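Local coordinates for 3,4-dihydroxy-2-butanone 4-phosphate synthase (Acinetobacter baumannii, PDB 6MNZ), which catalyses the formation of 3,4-dihydroxy-2-butanone 4-phosphate, probably from D-ribulose 5-phosphate with release of formate, a step of riboflavin biosynthesis, at the interface of chains A and B. Residues are numbered along the deposited sequence; one frame, centred on the assembly and turned at random. Chains: chain A/B, 3,4-dihydroxy-2-butanone 4-phosphate synthase.

Contact 1: the interface of chains A and B. Residues chain A 255, 297-299; chain B 297-300.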
ATOM      1  N   PHE A 255      -1.804  -0.517  16.516  1.00 75.11           N
ATOM      2  CA  PHE A 255      -3.194  -0.718  16.124  1.00 69.82           C
ATOM      3  C   PHE A 255      -3.526  -2.204  16.037  1.00 73.95           C
ATOM      4  O   PHE A 255      -2.659  -3.046  15.793  1.00 85.82           O
ATOM      5  CB  PHE A 255      -3.456  -0.047  14.774  1.00 67.16           C
ATOM      6  CG  PHE A 255      -4.901  -0.033  14.371  1.00 54.87           C
ATOM      7  CD1 PHE A 255      -5.287  -0.511  13.129  1.00 63.49           C
ATOM      8  CD2 PHE A 255      -5.832   0.644  15.136  1.00 46.48           C
ATOM      9  CE1 PHE A 255      -6.600  -0.416  12.713  1.00 56.86           C
ATOM     10  CE2 PHE A 255      -7.154   0.707  14.744  1.00 39.37           C
ATOM     11  CZ  PHE A 255      -7.544   0.145  13.546  1.00 51.66           C
ATOM     12  N   HIS A 297       0.680   1.256   6.645  1.00 66.36           N
ATOM     13  CA  HIS A 297      -0.761   1.125   6.508  1.00 64.45           C
ATOM     14  C   HIS A 297      -1.295   0.475   7.774  1.00 66.07           C
ATOM     15  O   HIS A 297      -0.601  -0.316   8.419  1.00 83.35           O
ATOM     16  CB  HIS A 297      -1.141   0.300   5.274  1.00 68.32           C
ATOM     17  CG  HIS A 297      -0.602   0.848   3.989  1.00 75.49           C
ATOM     18  ND1 HIS A 297      -0.879   2.125   3.549  1.00 72.32           N
ATOM     19  CD2 HIS A 297       0.239   0.310   3.074  1.00 82.59           C
ATOM     20  CE1 HIS A 297      -0.229   2.350   2.421  1.00 80.23           C
ATOM     21  NE2 HIS A 297       0.448   1.261   2.105  1.00 84.12           N
ATOM     22  N   LEU A 298      -2.531   0.811   8.123  1.00 53.41           N
ATOM     23  CA  LEU A 298      -3.229   0.156   9.221  1.00 65.30           C
ATOM     24  C   LEU A 298      -4.202  -0.869   8.657  1.00 55.77           C
ATOM     25  O   LEU A 298      -5.023  -0.544   7.792  1.00 59.48           O
ATOM     26  CB  LEU A 298      -3.974   1.177  10.080  1.00 59.38           C
ATOM     27  CG  LEU A 298      -3.111   2.128  10.913  1.00 53.47           C
ATOM     28  CD1 LEU A 298      -3.990   3.059  11.737  1.00 37.40           C
ATOM     29  CD2 LEU A 298      -2.160   1.354  11.814  1.00 76.65           C
ATOM     30  N   GLN A 299      -4.093  -2.107   9.133  1.00 51.00           N
ATOM     31  CA  GLN A 299      -4.945  -3.175   8.632  1.00 57.74           C
ATOM     32  C   GLN A 299      -6.409  -2.787   8.778  1.00 55.92           C
ATOM     33  O   GLN A 299      -6.824  -2.234   9.800  1.00 48.92           O
ATOM     34  CB  GLN A 299      -4.672  -4.478   9.381  1.00 59.15           C
ATOM     35  CG  GLN A 299      -5.473  -5.662   8.857  1.00 62.51           C
ATOM     36  CD  GLN A 299      -5.148  -6.958   9.572  1.00 63.76           C
ATOM     37  OE1 GLN A 299      -4.767  -6.951  10.742  1.00 60.03           O
ATOM     38  NE2 GLN A 299      -5.468  -8.077   8.932  1.00 65.13           N
TER
ATOM     39  N   HIS B 297      -6.349   0.091   2.469  1.00 45.27           N
ATOM     40  CA  HIS B 297      -5.540   0.506   3.605  1.00 49.81           C
ATOM     41  C   HIS B 297      -6.298   1.562   4.395  1.00 53.75           C
ATOM     42  O   HIS B 297      -6.903   2.469   3.817  1.00 62.97           O
ATOM     43  CB  HIS B 297      -4.182   1.069   3.163  1.00 56.24           C
ATOM     44  CG  HIS B 297      -3.425   0.174   2.234  1.00 61.10           C
ATOM     45  ND1 HIS B 297      -3.014  -1.092   2.593  1.00 73.06           N
ATOM     46  CD2 HIS B 297      -2.895   0.406   1.010  1.00 72.45           C
ATOM     47  CE1 HIS B 297      -2.320  -1.625   1.603  1.00 76.63           C
ATOM     48  NE2 HIS B 297      -2.250  -0.743   0.622  1.00 80.81           N
ATOM     49  N   LEU B 298      -6.083   1.552   5.709  1.00 48.33           N
ATOM     50  CA  LEU B 298      -6.615   2.570   6.605  1.00 49.39           C
ATOM     51  C   LEU B 298      -5.511   3.549   6.983  1.00 40.62           C
ATOM     52  O   LEU B 298      -4.466   3.140   7.499  1.00 57.91           O
ATOM     53  CB  LEU B 298      -7.202   1.941   7.869  1.00 41.95           C
ATOM     54  CG  LEU B 298      -8.472   1.097   7.763  1.00 51.75           C
ATOM     55  CD1 LEU B 298      -8.686   0.372   9.084  1.00 61.93           C
ATOM     56  CD2 LEU B 298      -9.688   1.935   7.418  1.00 39.41           C
ATOM     57  N   GLN B 299      -5.780   4.841   6.805  1.00 44.70           N
ATOM     58  CA  GLN B 299      -4.782   5.862   7.093  1.00 54.00           C
ATOM     59  C   GLN B 299      -4.282   5.743   8.528  1.00 45.41           C
ATOM     60  O   GLN B 299      -5.046   5.449   9.451  1.00 44.74           O
ATOM     61  CB  GLN B 299      -5.367   7.255   6.858  1.00 45.34           C
ATOM     62  CG  GLN B 299      -4.345   8.375   6.945  1.00 50.47           C
ATOM     63  CD  GLN B 299      -4.932   9.726   6.596  1.00 56.57           C
ATOM     64  OE1 GLN B 299      -6.132   9.953   6.749  1.00 53.21           O
ATOM     65  NE2 GLN B 299      -4.091  10.625   6.100  1.00 49.57           N
ATOM     66  N   ASP B 300      -2.985   5.972   8.706  1.00 45.90           N
ATOM     67  CA  ASP B 300      -2.366   6.016  10.020  1.00 37.75           C
ATOM     68  C   ASP B 300      -2.648   7.352  10.706  1.00 48.13           C
ATOM     69  O   ASP B 300      -3.120   8.311  10.090  1.00 57.97           O
ATOM     70  CB  ASP B 300      -0.860   5.790   9.892  1.00 53.13           C
ATOM     71  CG  ASP B 300      -0.195   5.511  11.219  1.00 52.45           C
ATOM     72  OD1 ASP B 300      -0.901   5.128  12.175  1.00 43.15           O
ATOM     73  OD2 ASP B 300       1.020   5.769  11.327  1.00 44.91           O
TER

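Contact 2: the interface of chains A and B. Residues chain A 217-218, 266; chain B 259, 261, 263, 266.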
ATOM      1  N   GLU A 217     -11.990  14.482  24.045  1.00 45.67           N
ATOM      2  CA  GLU A 217     -13.038  14.119  24.989  1.00 54.19           C
ATOM      3  C   GLU A 217     -12.484  13.593  26.306  1.00 58.05           C
ATOM      4  O   GLU A 217     -13.219  13.562  27.300  1.00 51.56           O
ATOM      5  CB  GLU A 217     -13.963  13.074  24.364  1.00 68.85           C
ATOM      6  CG  GLU A 217     -14.504  13.470  22.999  1.00 78.48           C
ATOM      7  CD  GLU A 217     -15.897  12.926  22.733  1.00 65.89           C
ATOM      8  OE1 GLU A 217     -16.530  12.396  23.670  1.00 78.76           O
ATOM      9  OE2 GLU A 217     -16.353  13.013  21.574  1.00 47.94           O
ATOM     10  N   TYR A 218     -11.252  13.079  26.315  1.00 51.04           N
ATOM     11  CA  TYR A 218     -10.591  12.769  27.576  1.00 52.95           C
ATOM     12  C   TYR A 218      -9.981  14.007  28.218  1.00 58.64           C
ATOM     13  O   TYR A 218      -9.803  14.040  29.441  1.00 61.75           O
ATOM     14  CB  TYR A 218      -9.504  11.714  27.365  1.00 58.50           C
ATOM     15  CG  TYR A 218      -9.885  10.617  26.399  1.00 58.75           C
ATOM     16  CD1 TYR A 218      -9.359  10.590  25.116  1.00 70.93           C
ATOM     17  CD2 TYR A 218     -10.626   9.521  26.821  1.00 57.34           C
ATOM     18  CE1 TYR A 218      -9.682   9.580  24.232  1.00 65.04           C
ATOM     19  CE2 TYR A 218     -10.949   8.499  25.948  1.00 74.05           C
ATOM     20  CZ  TYR A 218     -10.452   8.523  24.661  1.00 69.74           C
ATOM     21  OH  TYR A 218     -10.808   7.544  23.763  1.00 53.33           O
ATOM     22  N   LYS A 266      -9.190   3.169  23.992  1.00 71.79           N
ATOM     23  CA  LYS A 266     -10.001   4.117  24.749  1.00 70.25           C
ATOM     24  C   LYS A 266      -9.793   3.937  26.247  1.00 70.67           C
ATOM     25  O   LYS A 266      -9.315   4.851  26.928  1.00 71.39           O
ATOM     26  CB  LYS A 266     -11.478   3.956  24.392  1.00 74.29           C
ATOM     27  CG  LYS A 266     -12.333   5.144  24.803  1.00 51.29           C
ATOM     28  CD  LYS A 266     -13.161   4.853  26.045  1.00 71.21           C
ATOM     29  CE  LYS A 266     -13.826   6.123  26.562  1.00 82.40           C
ATOM     30  NZ  LYS A 266     -14.801   5.857  27.654  1.00 79.90           N
TER
ATOM     31  N   ARG B 259     -10.653   8.438  15.954  1.00 69.45           N
ATOM     32  CA  ARG B 259     -11.201   7.858  17.174  1.00 57.72           C
ATOM     33  C   ARG B 259     -10.192   7.844  18.305  1.00 73.94           C
ATOM     34  O   ARG B 259     -10.587   7.754  19.471  1.00 89.38           O
ATOM     35  CB  ARG B 259     -11.679   6.429  16.922  1.00 48.69           C
ATOM     36  CG  ARG B 259     -12.322   6.251  15.582  1.00 69.55           C
ATOM     37  CD  ARG B 259     -13.513   7.173  15.438  1.00 58.74           C
ATOM     38  NE  ARG B 259     -14.313   6.795  14.285  1.00 46.19           N
ATOM     39  CZ  ARG B 259     -13.818   6.648  13.065  1.00 55.80           C
ATOM     40  NH1 ARG B 259     -12.737   7.328  12.722  1.00 53.20           N
ATOM     41  NH2 ARG B 259     -14.558   6.087  12.123  1.00 76.14           N
ATOM     42  N   LEU B 261      -8.293   9.809  19.361  1.00 61.11           N
ATOM     43  CA  LEU B 261      -8.422  10.987  20.203  1.00 68.97           C
ATOM     44  C   LEU B 261      -9.860  11.342  20.559  1.00 65.92           C
ATOM     45  O   LEU B 261     -10.303  11.021  21.667  1.00 81.84           O
ATOM     46  CB  LEU B 261      -7.767  12.172  19.495  1.00 77.13           C
ATOM     47  CG  LEU B 261      -6.256  12.290  19.672  1.00 89.97           C
ATOM     48  CD1 LEU B 261      -5.514  11.069  19.144  1.00 49.79           C
ATOM     49  CD2 LEU B 261      -5.784  13.550  18.973  1.00 93.96           C
ATOM     50  N   LYS B 263     -14.180  10.740  19.723  1.00 87.44           N
ATOM     51  CA  LYS B 263     -15.005   9.541  19.890  1.00 89.23           C
ATOM     52  C   LYS B 263     -16.303   9.748  19.112  1.00 66.04           C
ATOM     53  O   LYS B 263     -17.263  10.313  19.644  1.00 76.52           O
ATOM     54  CB  LYS B 263     -15.263   9.261  21.366  1.00 88.77           C
ATOM     55  CG  LYS B 263     -13.988   8.960  22.158  1.00 60.25           C
ATOM     56  CD  LYS B 263     -14.265   8.605  23.616  1.00 88.03           C
ATOM     57  CE  LYS B 263     -15.053   9.693  24.334  1.00 99.27           C
ATOM     58  NZ  LYS B 263     -14.779   9.714  25.800  1.00 66.29           N
ATOM     59  N   LYS B 266     -17.075   5.120  18.614  1.00 67.14           N
ATOM     60  CA  LYS B 266     -17.431   4.664  19.953  1.00 65.73           C
ATOM     61  C   LYS B 266     -18.807   5.179  20.352  1.00 62.35           C
ATOM     62  O   LYS B 266     -19.735   4.389  20.561  1.00 54.97           O
ATOM     63  CB  LYS B 266     -16.371   5.122  20.957  1.00 69.72           C
ATOM     64  CG  LYS B 266     -16.755   4.928  22.418  1.00 51.44           C
ATOM     65  CD  LYS B 266     -17.162   6.236  23.081  1.00 67.96           C
ATOM     66  CE  LYS B 266     -17.183   6.099  24.598  1.00 75.93           C
ATOM     67  NZ  LYS B 266     -17.382   7.404  25.285  1.00 67.46           N
TER

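Contact 3: the interface of chains A and B. Residues chain A 225, 234, 236, 294-295; chain B 300, 302-304.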
ATOM      1  N   ARG A 225       5.125  14.842  17.628  1.00 49.36           N
ATOM      2  CA  ARG A 225       5.331  14.089  16.397  1.00 37.20           C
ATOM      3  C   ARG A 225       6.800  13.711  16.247  1.00 38.93           C
ATOM      4  O   ARG A 225       7.672  14.585  16.214  1.00 36.36           O
ATOM      5  CB  ARG A 225       4.868  14.907  15.189  1.00 55.65           C
ATOM      6  CG  ARG A 225       3.354  14.938  15.012  1.00 47.42           C
ATOM      7  CD  ARG A 225       2.909  16.070  14.095  1.00 45.97           C
ATOM      8  NE  ARG A 225       2.615  15.598  12.744  1.00 56.39           N
ATOM      9  CZ  ARG A 225       3.400  15.787  11.685  1.00 66.06           C
ATOM     10  NH1 ARG A 225       4.528  16.482  11.787  1.00 47.70           N
ATOM     11  NH2 ARG A 225       3.019  15.332  10.498  1.00 61.84           N
ATOM     12  N   ILE A 234       5.291   8.260  10.770  1.00 39.52           N
ATOM     13  CA  ILE A 234       5.305   9.389  11.692  1.00 54.98           C
ATOM     14  C   ILE A 234       4.744   8.921  13.032  1.00 48.96           C
ATOM     15  O   ILE A 234       3.646   8.352  13.079  1.00 39.12           O
ATOM     16  CB  ILE A 234       4.511  10.582  11.128  1.00 52.29           C
ATOM     17  CG1 ILE A 234       4.566  11.775  12.081  1.00 48.61           C
ATOM     18  CG2 ILE A 234       3.095  10.156  10.806  1.00 69.65           C
ATOM     19  CD1 ILE A 234       5.862  12.546  11.980  1.00 53.77           C
ATOM     20  N   LEU A 236       3.751   9.313  17.140  1.00 39.44           N
ATOM     21  CA  LEU A 236       3.146  10.299  18.021  1.00 40.56           C
ATOM     22  C   LEU A 236       3.374   9.923  19.479  1.00 39.06           C
ATOM     23  O   LEU A 236       3.593   8.757  19.818  1.00 43.68           O
ATOM     24  CB  LEU A 236       1.643  10.430  17.754  1.00 45.00           C
ATOM     25  CG  LEU A 236       1.269  10.868  16.339  1.00 38.61           C
ATOM     26  CD1 LEU A 236      -0.222  10.722  16.128  1.00 38.05           C
ATOM     27  CD2 LEU A 236       1.709  12.295  16.086  1.00 53.27           C
ATOM     28  N   GLY A 294       3.984   4.667  14.103  1.00 45.55           N
ATOM     29  CA  GLY A 294       3.591   4.830  12.717  1.00 52.55           C
ATOM     30  C   GLY A 294       3.691   3.517  11.960  1.00 61.11           C
ATOM     31  O   GLY A 294       4.643   2.751  12.119  1.00 43.04           O
ATOM     32  N   GLN A 295       2.679   3.256  11.135  1.00 68.07           N
ATOM     33  CA  GLN A 295       2.654   2.107  10.243  1.00 60.52           C
ATOM     34  C   GLN A 295       2.418   2.609   8.827  1.00 68.88           C
ATOM     35  O   GLN A 295       1.705   3.597   8.624  1.00 79.31           O
ATOM     36  CB  GLN A 295       1.540   1.125  10.638  1.00 65.06           C
ATOM     37  CG  GLN A 295       2.008  -0.240  11.111  1.00 65.50           C
ATOM     38  CD  GLN A 295       0.852  -1.207  11.312  1.00 65.05           C
ATOM     39  OE1 GLN A 295       0.064  -1.058  12.246  1.00 70.70           O
ATOM     40  NE2 GLN A 295       0.646  -2.088  10.340  1.00 60.13           N
TER
ATOM     41  N   ASP B 300      -2.985   5.972   8.706  1.00 45.90           N
ATOM     42  CA  ASP B 300      -2.366   6.016  10.020  1.00 37.75           C
ATOM     43  C   ASP B 300      -2.648   7.352  10.706  1.00 48.13           C
ATOM     44  O   ASP B 300      -3.120   8.311  10.090  1.00 57.97           O
ATOM     45  CB  ASP B 300      -0.860   5.790   9.892  1.00 53.13           C
ATOM     46  CG  ASP B 300      -0.195   5.511  11.219  1.00 52.45           C
ATOM     47  OD1 ASP B 300      -0.901   5.128  12.175  1.00 43.15           O
ATOM     48  OD2 ASP B 300       1.020   5.769  11.327  1.00 44.91           O
ATOM     49  N   GLY B 302      -0.901   9.674  12.152  1.00 52.97           N
ATOM     50  CA  GLY B 302      -0.038  10.827  12.076  1.00 56.42           C
ATOM     51  C   GLY B 302      -0.420  11.781  10.961  1.00 55.64           C
ATOM     52  O   GLY B 302      -0.481  12.998  11.166  1.00 57.06           O
ATOM     53  N   PRO B 303      -0.474  11.271   9.716  1.00 56.27           N
ATOM     54  CA  PRO B 303      -0.402  12.170   8.555  1.00 65.79           C
ATOM     55  C   PRO B 303      -1.396  13.316   8.626  1.00 64.32           C
ATOM     56  O   PRO B 303      -2.603  13.093   8.775  1.00 57.52           O
ATOM     57  CB  PRO B 303      -0.708  11.234   7.380  1.00 75.99           C
ATOM     58  CG  PRO B 303      -0.150   9.915   7.817  1.00 54.08           C
ATOM     59  CD  PRO B 303      -0.255   9.863   9.330  1.00 47.70           C
ATOM     60  N   ALA B 304      -0.861  14.526   8.793  1.00 64.83           N
ATOM     61  CA  ALA B 304      -1.630  15.758   8.670  1.00 70.93           C
ATOM     62  C   ALA B 304      -2.571  15.946   9.853  1.00 67.73           C
ATOM     63  O   ALA B 304      -3.095  17.046  10.061  1.00 58.07           O
ATOM     64  CB  ALA B 304      -2.428  15.764   7.363  1.00 76.67           C
TER

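Contact 1: the interface of chains A and B
A:His297 and B:His297 lie face on face at the two-fold axis of the homodimer. Their ring centroids are 3.5 Å apart and the planes are only 7° from parallel, the evidence for a true stack. Each ring places its CD2 over the centre of the other, and the two CG atoms meet at 3.4 Å. In both residues CG is anti to the carbonyl carbon (chi1 -57° in A:His297), which places the imidazole beside its own backbone N; chi2 near -60° then lays the rings flat. A positive charge on both rings at once would probably be disfavoured.

Backbone hydrogen bonding follows the same symmetry. A:Leu298 N donates to B:Leu298 O at 3.1 Å, and B:Leu298 N returns the bond to A:Leu298 O over the same length, making an antiparallel beta bridge.

Apolar packing flanks this pair. The CB atoms of A:Leu298 and B:Leu298 face each other at 4.0 Å. A:Leu298 turns its CD1 branch toward CA of B:Asp300 at 3.8 Å, while the same methyl rests over one face of the A:Phe255 ring, toward the rim, within its own chain.

All these residues belong to loops; in each chain the segment 297-299 follows strand 290-292 within the GTP cyclohydrolase II-like region.

Contact 2: the interface of chains A and B
The aliphatic stem of B:Lys263 runs between A:Glu217, A:Tyr218 and A:Lys266, in the GTP cyclohydrolase II-like region of both chains. Its CD faces the phenol end of A:Tyr218, 4.0 Å from CZ, and the two side chains meet at a slant. On A:Lys266, CE approaches the same B:Lys263 CD at 3.9 Å, with the two lysines at about a right angle. Inside chain A, CG of A:Lys266 lies at the edge of the tyrosine ring and in its plane.

A turn in the B:Lys263 stem at chi3 (-56°) swings its end toward A:Glu217, where CE packs on CB at 3.6 Å. The CE1 atom of A:Tyr218 lies near the backbone carbonyl oxygen of B:Leu261, which stands off the ring plane.

Farther out, the ammonium NZ of B:Lys263 pairs with the carboxylate OE1 of A:Glu217 at 3.8 Å, a long salt bridge without a hydrogen bond. A:Lys266 and B:Lys266 converge at their tips, CE to CE 3.9 Å and NZ to NZ 3.8 Å. With NZ of A:Lys266 also 4.3 Å from that of B:Lys263, the rim gathers three amino groups; the carboxylate of A:Glu217 may partly offset their mutual repulsion.

Contact 3: the interface of chains A and B
A:Ile234 sets its CG2 branch against B:Gly302 and B:Pro303, joining the GTP cyclohydrolase II-like regions of the two chains. CG1 is anti to the backbone N (chi1 -178°), an arrangement that leaves CG2 between the backbone N and the carbonyl carbon and directs this methyl across the interface. It meets the B:Gly302 CA at 3.4 Å and the B:Pro303 CD at 3.7 Å. The isoleucine and proline side chains pass one another in opposite senses and touch through that methyl and the ring carbon CD. A:Leu236 reaches the same glycine with the CD1 branch, 4.1 Å from CA.

The other branch of A:Ile234 serves its own chain: CD1 sits 4.0 Å above the centre of the A:Arg225 guanidinium plane. This packing may help to position the arginine, whose NH2 lies 4.3 Å from B:Gly302 O, too far for a hydrogen bond.

Beside the apolar patch, the B:Asp300 carboxylate accepts a hydrogen bond at OD2 from the backbone N of A:Gln295, 3.0 Å long with 153° at the hydrogen. The N-H arrives from above the carboxylate plane, 68° out of it.

Contact 1 and contact 3 are neighbours, with the centres of their C-alpha atoms about 10 Å apart, and they share B:Asp300, whose side chain bears on chain A in both. Contact 2 stands farther off, about 18 Å from contact 1 and 17 Å from contact 3, with no residue in common. All three join GTP cyclohydrolase II-like regions, which indicates that the dimer assembled here is held in part through the C-terminal halves. Contacts 1 and 2 each set a residue against its own copy (A:His297; A:Lys266), which places both near the two-fold axis; unlike pairs in all three recur with chains exchanged.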